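Local coordinates for protein exotoxin A (Pseudomonas aeruginosa, PDB 1IKP) that transfers ADP-ribose from NAD to a host protein, most probably elongation factor 2, and thereby stops protein synthesis, at residues S130-I135 with I244-H249; Y208-R213 with S369-V374. The protein carries 2 engineered substitutions. All blocks are in the same frame, centred on the assembly; numbering follows the deposited sequence.

Contact 1. Residues S130-I135 with I244-H249; sequences SPIYTI and ISHRLH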
ATOM      1  N   SER A 130       4.911  16.783   0.141  1.00 16.43           N
ATOM      2  CA  SER A 130       4.021  16.278   1.167  1.00 14.43           C
ATOM      3  C   SER A 130       3.520  14.895   0.769  1.00 11.93           C
ATOM      4  O   SER A 130       3.802  14.412  -0.312  1.00 11.63           O
ATOM      5  CB  SER A 130       2.748  17.143   1.238  1.00 11.88           C
ATOM      6  OG  SER A 130       1.884  16.905   0.104  1.00 10.35           O
ATOM      7  N   PRO A 131       2.812  14.238   1.690  1.00 12.36           N
ATOM      8  CA  PRO A 131       2.235  12.940   1.374  1.00 10.81           C
ATOM      9  C   PRO A 131       1.177  13.263   0.288  1.00 10.79           C
ATOM     10  O   PRO A 131       0.792  14.434   0.073  1.00 10.39           O
ATOM     11  CB  PRO A 131       1.512  12.574   2.660  1.00 11.23           C
ATOM     12  CG  PRO A 131       2.396  13.109   3.721  1.00 11.26           C
ATOM     13  CD  PRO A 131       2.827  14.469   3.153  1.00 13.13           C
ATOM     14  N   ILE A 132       0.722  12.222  -0.398  1.00  9.99           N
ATOM     15  CA  ILE A 132      -0.353  12.316  -1.380  1.00  9.64           C
ATOM     16  C   ILE A 132      -1.631  12.029  -0.567  1.00  9.93           C
ATOM     17  O   ILE A 132      -1.770  10.953   0.015  1.00 10.48           O
ATOM     18  CB  ILE A 132      -0.168  11.282  -2.489  1.00  9.55           C
ATOM     19  CG1 ILE A 132       1.170  11.546  -3.192  1.00 13.30           C
ATOM     20  CG2 ILE A 132      -1.341  11.348  -3.466  1.00 13.60           C
ATOM     21  CD1 ILE A 132       1.568  10.503  -4.201  1.00 15.12           C
ATOM     22  N   TYR A 133      -2.530  13.003  -0.519  1.00  9.59           N
ATOM     23  CA  TYR A 133      -3.755  12.901   0.269  1.00  9.93           C
ATOM     24  C   TYR A 133      -4.947  12.547  -0.605  1.00  9.05           C
ATOM     25  O   TYR A 133      -5.096  13.075  -1.702  1.00 11.05           O
ATOM     26  CB  TYR A 133      -4.014  14.222   1.006  1.00  8.32           C
ATOM     27  CG  TYR A 133      -2.897  14.624   1.946  1.00  8.25           C
ATOM     28  CD1 TYR A 133      -2.688  13.971   3.159  1.00  9.08           C
ATOM     29  CD2 TYR A 133      -2.061  15.689   1.620  1.00  9.70           C
ATOM     30  CE1 TYR A 133      -1.674  14.379   4.038  1.00 10.02           C
ATOM     31  CE2 TYR A 133      -1.063  16.088   2.470  1.00  9.76           C
ATOM     32  CZ  TYR A 133      -0.870  15.447   3.679  1.00 11.01           C
ATOM     33  OH  TYR A 133       0.096  15.888   4.542  1.00 11.61           O
ATOM     34  N   THR A 134      -5.791  11.631  -0.130  1.00  9.19           N
ATOM     35  CA  THR A 134      -6.957  11.230  -0.904  1.00  8.87           C
ATOM     36  C   THR A 134      -8.284  11.749  -0.281  1.00  8.60           C
ATOM     37  O   THR A 134      -8.558  11.521   0.897  1.00  9.17           O
ATOM     38  CB  THR A 134      -7.010   9.693  -1.013  1.00  8.80           C
ATOM     39  OG1 THR A 134      -5.869   9.235  -1.747  1.00  8.92           O
ATOM     40  CG2 THR A 134      -8.276   9.238  -1.738  1.00 10.83           C
ATOM     41  N   ILE A 135      -9.105  12.416  -1.090  1.00  9.15           N
ATOM     42  CA  ILE A 135     -10.403  12.952  -0.631  1.00  8.43           C
ATOM     43  C   ILE A 135     -11.553  12.437  -1.472  1.00  9.59           C
ATOM     44  O   ILE A 135     -11.634  12.707  -2.664  1.00  9.43           O
ATOM     45  CB  ILE A 135     -10.384  14.504  -0.628  1.00 10.12           C
ATOM     46  CG1 ILE A 135      -9.281  14.988   0.316  1.00 11.86           C
ATOM     47  CG2 ILE A 135     -11.749  15.039  -0.168  1.00  8.74           C
ATOM     48  CD1 ILE A 135      -9.110  16.509   0.369  1.00 10.92           C
ATOM     49  N   ILE A 244       8.118   8.279  -1.070  1.00 12.63           N
ATOM     50  CA  ILE A 244       6.790   8.739  -1.448  1.00 11.08           C
ATOM     51  C   ILE A 244       5.799   8.141  -0.469  1.00 11.41           C
ATOM     52  O   ILE A 244       5.882   6.953  -0.134  1.00 12.94           O
ATOM     53  CB  ILE A 244       6.414   8.251  -2.852  1.00 11.39           C
ATOM     54  CG1 ILE A 244       7.392   8.839  -3.887  1.00 13.12           C
ATOM     55  CG2 ILE A 244       4.994   8.649  -3.196  1.00 12.78           C
ATOM     56  CD1 ILE A 244       7.313   8.122  -5.222  1.00 14.65           C
ATOM     57  N   SER A 245       4.871   8.952   0.018  1.00 11.45           N
ATOM     58  CA  SER A 245       3.857   8.399   0.908  1.00 11.24           C
ATOM     59  C   SER A 245       2.477   8.876   0.555  1.00 11.06           C
ATOM     60  O   SER A 245       2.304   9.896  -0.077  1.00 10.04           O
ATOM     61  CB  SER A 245       4.140   8.762   2.372  1.00 11.82           C
ATOM     62  OG  SER A 245       3.852  10.142   2.647  1.00 12.90           O
ATOM     63  N   HIS A 246       1.485   8.087   0.956  1.00 12.32           N
ATOM     64  CA  HIS A 246       0.077   8.423   0.799  1.00 11.96           C
ATOM     65  C   HIS A 246      -0.486   8.460   2.228  1.00 12.00           C
ATOM     66  O   HIS A 246       0.073   7.865   3.149  1.00 11.69           O
ATOM     67  CB  HIS A 246      -0.691   7.322   0.067  1.00 11.79           C
ATOM     68  CG  HIS A 246      -0.683   7.424  -1.427  1.00 12.78           C
ATOM     69  ND1 HIS A 246       0.369   6.978  -2.203  1.00 19.42           N
ATOM     70  CD2 HIS A 246      -1.631   7.860  -2.290  1.00 14.82           C
ATOM     71  CE1 HIS A 246       0.060   7.133  -3.479  1.00 18.55           C
ATOM     72  NE2 HIS A 246      -1.144   7.662  -3.562  1.00 18.48           N
ATOM     73  N   ARG A 247      -1.577   9.190   2.417  1.00 10.62           N
ATOM     74  CA  ARG A 247      -2.278   9.200   3.711  1.00  9.67           C
ATOM     75  C   ARG A 247      -3.765   9.210   3.402  1.00  9.53           C
ATOM     76  O   ARG A 247      -4.230   9.945   2.508  1.00  9.90           O
ATOM     77  CB  ARG A 247      -1.882  10.399   4.586  1.00 11.21           C
ATOM     78  CG  ARG A 247      -2.470  10.317   6.003  1.00 10.82           C
ATOM     79  CD  ARG A 247      -1.621  11.091   7.026  1.00 13.53           C
ATOM     80  NE  ARG A 247      -2.150  10.976   8.379  1.00 12.34           N
ATOM     81  CZ  ARG A 247      -1.419  10.914   9.491  1.00 11.56           C
ATOM     82  NH1 ARG A 247      -0.089  10.941   9.466  1.00 12.37           N
ATOM     83  NH2 ARG A 247      -2.042  10.840  10.659  1.00 15.41           N
ATOM     84  N   LEU A 248      -4.513   8.341   4.100  1.00  9.77           N
ATOM     85  CA  LEU A 248      -5.950   8.224   3.900  1.00 10.51           C
ATOM     86  C   LEU A 248      -6.627   8.270   5.265  1.00 10.85           C
ATOM     87  O   LEU A 248      -6.343   7.470   6.150  1.00 10.15           O
ATOM     88  CB  LEU A 248      -6.284   6.886   3.216  1.00 10.70           C
ATOM     89  CG  LEU A 248      -7.779   6.639   2.966  1.00 10.73           C
ATOM     90  CD1 LEU A 248      -8.390   7.726   2.120  1.00 12.21           C
ATOM     91  CD2 LEU A 248      -7.945   5.273   2.280  1.00 11.87           C
ATOM     92  N   HIS A 249      -7.507   9.246   5.416  1.00 11.12           N
ATOM     93  CA  HIS A 249      -8.273   9.457   6.635  1.00 11.15           C
ATOM     94  C   HIS A 249      -9.632   8.792   6.453  1.00 10.84           C
ATOM     95  O   HIS A 249     -10.232   8.917   5.385  1.00 11.19           O
ATOM     96  CB  HIS A 249      -8.412  10.971   6.853  1.00 10.43           C
ATOM     97  CG  HIS A 249      -9.433  11.366   7.874  1.00 11.55           C
ATOM     98  ND1 HIS A 249      -9.454  10.871   9.162  1.00 17.82           N
ATOM     99  CD2 HIS A 249     -10.435  12.269   7.798  1.00 11.57           C
ATOM    100  CE1 HIS A 249     -10.434  11.458   9.833  1.00 15.06           C
ATOM    101  NE2 HIS A 249     -11.041  12.309   9.030  1.00 16.42           N
TER
HETATM  102  O   HOH W   1       5.062  11.830  -0.824  1.00 16.61           O
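A parallel pair of beta strands within a mixed sheet joins Ile-132 to His-246 and Tyr-133 to Arg-247, the short strand axes running 29° apart. Ile-132 is bonded through both its backbone polar atoms: its N gives a nearly straight bond to Ser-245 O (2.8 Å), and its O accepts Arg-247 N (3.0 Å). Farther along, the strands diverge, and Thr-134 N reaches Arg-247 O only weakly at 3.5 Å. On one face the beta-branched Ile-132 lays CB over the His-246 ring, a CH-pi contact 3.9 Å from the centroid, while CG2, anti to the backbone N, meets CD2 and NE2. The buried NE2 has no polar partner in the model. On the other face Arg-247 CB meets Tyr-133 CD1 obliquely at 3.9 Å, and the extended chain takes the guanidinium on to salt bridges, NE with Asp-366 and NH2 with Asp-387. Before the first bridge, Pro-131, which lacks an N-H, packs CB against Ser-245 OG at 3.4 Å, and a water links Ser-130 O to Ser-245 N. This parallel ladder joins strand 126-136 to strand 245-248, which pairs antiparallel with strand 367-371 on its other side, as in a mixed beta sheet.

Contact 2. Residues Y208-R213 with S369-V374; sequences YLAQQR and SLTCPV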
ATOM      1  N   TYR A 208      13.843   8.575  -8.682  1.00 18.75           N
ATOM      2  CA  TYR A 208      14.745   8.974  -7.617  1.00 18.54           C
ATOM      3  C   TYR A 208      14.326   8.487  -6.226  1.00 18.40           C
ATOM      4  O   TYR A 208      15.138   7.912  -5.496  1.00 19.16           O
ATOM      5  CB  TYR A 208      14.915  10.499  -7.599  1.00 19.91           C
ATOM      6  CG  TYR A 208      15.810  10.994  -6.486  1.00 21.84           C
ATOM      7  CD1 TYR A 208      17.163  10.628  -6.428  1.00 25.15           C
ATOM      8  CD2 TYR A 208      15.317  11.835  -5.492  1.00 22.55           C
ATOM      9  CE1 TYR A 208      17.994  11.097  -5.398  1.00 26.77           C
ATOM     10  CE2 TYR A 208      16.134  12.305  -4.464  1.00 27.26           C
ATOM     11  CZ  TYR A 208      17.468  11.937  -4.424  1.00 28.54           C
ATOM     12  OH  TYR A 208      18.266  12.433  -3.412  1.00 31.68           O
ATOM     13  N   LEU A 209      13.061   8.715  -5.866  1.00 18.21           N
ATOM     14  CA  LEU A 209      12.559   8.323  -4.548  1.00 17.10           C
ATOM     15  C   LEU A 209      12.297   6.836  -4.318  1.00 16.15           C
ATOM     16  O   LEU A 209      12.492   6.359  -3.206  1.00 17.46           O
ATOM     17  CB  LEU A 209      11.275   9.099  -4.231  1.00 17.55           C
ATOM     18  CG  LEU A 209      11.423  10.621  -4.266  1.00 17.77           C
ATOM     19  CD1 LEU A 209      10.079  11.273  -3.999  1.00 21.72           C
ATOM     20  CD2 LEU A 209      12.433  11.051  -3.224  1.00 22.29           C
ATOM     21  N   ALA A 210      11.830   6.133  -5.346  1.00 16.05           N
ATOM     22  CA  ALA A 210      11.555   4.702  -5.231  1.00 17.24           C
ATOM     23  C   ALA A 210      12.807   3.906  -5.542  1.00 19.55           C
ATOM     24  O   ALA A 210      12.876   2.718  -5.239  1.00 20.01           O
ATOM     25  CB  ALA A 210      10.417   4.295  -6.169  1.00 16.44           C
ATOM     26  N   GLN A 211      13.796   4.583  -6.128  1.00 20.95           N
ATOM     27  CA  GLN A 211      15.072   3.974  -6.511  1.00 23.54           C
ATOM     28  C   GLN A 211      14.866   2.896  -7.568  1.00 24.59           C
ATOM     29  O   GLN A 211      15.629   1.927  -7.659  1.00 26.93           O
ATOM     30  CB  GLN A 211      15.779   3.401  -5.280  1.00 24.63           C
ATOM     31  CG  GLN A 211      16.284   4.481  -4.333  1.00 26.99           C
ATOM     32  CD  GLN A 211      16.998   3.933  -3.112  1.00 27.97           C
ATOM     33  OE1 GLN A 211      17.510   2.806  -3.120  1.00 31.22           O
ATOM     34  NE2 GLN A 211      17.051   4.734  -2.055  1.00 30.43           N
ATOM     35  N   GLN A 212      13.833   3.086  -8.377  1.00 24.76           N
ATOM     36  CA  GLN A 212      13.485   2.157  -9.440  1.00 29.65           C
ATOM     37  C   GLN A 212      12.654   2.848 -10.507  1.00 27.02           C
ATOM     38  O   GLN A 212      11.935   3.801 -10.217  1.00 23.47           O
ATOM     39  CB  GLN A 212      12.707   0.974  -8.864  1.00 46.52           C
ATOM     40  CG  GLN A 212      12.223  -0.001  -9.912  1.00 53.31           C
ATOM     41  CD  GLN A 212      12.299  -1.431  -9.438  1.00 56.53           C
ATOM     42  OE1 GLN A 212      11.650  -1.811  -8.461  1.00 56.28           O
ATOM     43  NE2 GLN A 212      13.101  -2.236 -10.124  1.00 56.90           N
ATOM     44  N   ARG A 213      12.752   2.358 -11.741  1.00 24.55           N
ATOM     45  CA  ARG A 213      12.027   2.912 -12.883  1.00 29.82           C
ATOM     46  C   ARG A 213      10.525   2.764 -12.732  1.00 25.65           C
ATOM     47  O   ARG A 213      10.056   1.846 -12.071  1.00 21.38           O
ATOM     48  CB  ARG A 213      12.437   2.198 -14.174  1.00 47.71           C
ATOM     49  CG  ARG A 213      13.890   2.334 -14.582  1.00 61.82           C
ATOM     50  CD  ARG A 213      14.206   3.720 -15.119  1.00 69.97           C
ATOM     51  NE  ARG A 213      15.347   3.691 -16.031  1.00 74.20           N
ATOM     52  CZ  ARG A 213      16.555   3.234 -15.713  1.00 76.12           C
ATOM     53  NH1 ARG A 213      16.793   2.763 -14.495  1.00 77.02           N
ATOM     54  NH2 ARG A 213      17.524   3.239 -16.617  1.00 77.64           N
ATOM     55  N   SER A 369       0.683   4.890   3.683  1.00  9.74           N
ATOM     56  CA  SER A 369       1.249   3.886   2.773  1.00 10.02           C
ATOM     57  C   SER A 369       2.542   4.417   2.179  1.00 11.52           C
ATOM     58  O   SER A 369       2.562   5.493   1.599  1.00 12.48           O
ATOM     59  CB  SER A 369       0.238   3.570   1.672  1.00 11.77           C
ATOM     60  OG  SER A 369      -1.003   3.115   2.245  1.00 12.12           O
ATOM     61  N   LEU A 370       3.607   3.639   2.306  1.00 10.29           N
ATOM     62  CA  LEU A 370       4.926   4.055   1.858  1.00  9.22           C
ATOM     63  C   LEU A 370       5.410   3.292   0.641  1.00  9.00           C
ATOM     64  O   LEU A 370       5.201   2.079   0.530  1.00  9.87           O
ATOM     65  CB  LEU A 370       5.918   3.840   2.986  1.00 11.08           C
ATOM     66  CG  LEU A 370       5.514   4.410   4.344  1.00 12.15           C
ATOM     67  CD1 LEU A 370       6.547   3.994   5.382  1.00 14.79           C
ATOM     68  CD2 LEU A 370       5.429   5.942   4.258  1.00 14.17           C
ATOM     69  N   THR A 371       6.031   4.005  -0.295  1.00 10.87           N
ATOM     70  CA  THR A 371       6.607   3.399  -1.494  1.00 11.41           C
ATOM     71  C   THR A 371       8.065   3.166  -1.085  1.00 11.91           C
ATOM     72  O   THR A 371       8.906   4.077  -1.118  1.00 12.43           O
ATOM     73  CB  THR A 371       6.510   4.380  -2.660  1.00 11.33           C
ATOM     74  OG1 THR A 371       5.123   4.599  -2.940  1.00 13.47           O
ATOM     75  CG2 THR A 371       7.189   3.817  -3.897  1.00 12.58           C
ATOM     76  N   CYS A 372       8.382   1.937  -0.716  1.00 12.49           N
ATOM     77  CA  CYS A 372       9.697   1.645  -0.167  1.00 13.47           C
ATOM     78  C   CYS A 372      10.753   1.083  -1.085  1.00 15.14           C
ATOM     79  O   CYS A 372      10.497   0.131  -1.787  1.00 15.06           O
ATOM     80  CB  CYS A 372       9.525   0.643   0.983  1.00 12.69           C
ATOM     81  SG  CYS A 372       8.376   1.181   2.298  1.00 13.32           S
ATOM     82  N   PRO A 373      11.958   1.682  -1.079  1.00 15.82           N
ATOM     83  CA  PRO A 373      13.051   1.180  -1.917  1.00 16.46           C
ATOM     84  C   PRO A 373      13.447  -0.184  -1.351  1.00 18.16           C
ATOM     85  O   PRO A 373      13.514  -0.339  -0.133  1.00 18.45           O
ATOM     86  CB  PRO A 373      14.156   2.211  -1.698  1.00 16.26           C
ATOM     87  CG  PRO A 373      13.410   3.476  -1.403  1.00 17.84           C
ATOM     88  CD  PRO A 373      12.292   2.992  -0.495  1.00 17.86           C
ATOM     89  N   VAL A 374      13.726  -1.152  -2.220  1.00 19.27           N
ATOM     90  CA  VAL A 374      14.099  -2.494  -1.764  1.00 22.56           C
ATOM     91  C   VAL A 374      15.498  -2.632  -1.172  1.00 25.82           C
ATOM     92  O   VAL A 374      15.748  -3.548  -0.385  1.00 24.82           O
ATOM     93  CB  VAL A 374      14.000  -3.537  -2.902  1.00 23.40           C
ATOM     94  CG1 VAL A 374      12.577  -3.600  -3.437  1.00 24.97           C
ATOM     95  CG2 VAL A 374      14.978  -3.193  -4.019  1.00 25.60           C
TER
HETATM   96  O   HOH W   2       9.578   6.263  -2.668  1.00 16.28           O
HETATM   97  O   HOH W   3      13.868   0.111  -4.988  1.00 21.24           O
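Pro-373 meets Ala-210 where the C-terminal end of helix 205-210 abuts the loop leaving strand 367-371, a helix-end-to-loop packing that brings the receptor-binding part of the toxin, by its family, against the targeting part. Pro-373 has the most surface buried here. Its compact ring faces the helix end with two carbons: CG lies 3.5 Å from Leu-209 O, and CB lies 3.6 Å from Gln-211 CD. Ala-210 fits close to the loop because its side chain is a single methyl, CB, 4.0 Å from Thr-371 CG2; with the threonine OG1 beside the backbone N (chi1 -64°), CG2 is left anti to that N and turned to the alanine. Ala-210 O lies 3.7 Å from Pro-373 CA. Gln-211 leaves the helix with positive phi (63°), and its extended chain crosses the proline at about a right angle, laying one face of the amide over Pro-373 CB while the residue as a whole remains exposed. Next to Pro-373, Cys-372 points away from the helix and ties the loop to Cys-379 by a disulfide. Two waters bridge the segments through carbonyls at the helix end. One donates weakly to Leu-209 O and more closely to Thr-371 O; the other donates to Ala-210 O at 2.8 Å and accepts from Val-374 N at 3.0 Å.

Contacts 1 and 2 lie with centres about 15 Å apart and are joined through neighbouring antiparallel strands of one mixed sheet, 245-248 and 367-371. Two probable backbone hydrogen bonds make the join: His-246 N to Ser-369 O at 2.9 Å and Ile-244 O to Thr-371 N at 3.0 Å. Side chains add to this, with Ile-244 CG1 packing 3.6 Å from Leu-209 CD1 and Ser-245 CB at the same distance from Leu-370 CD2. Contact 1 lies within the binding part, whereas contact 2 and the pairing of strands 245-248 and 367-371 link it to the targeting part; neither contact includes residues of the catalytic part of the toxin.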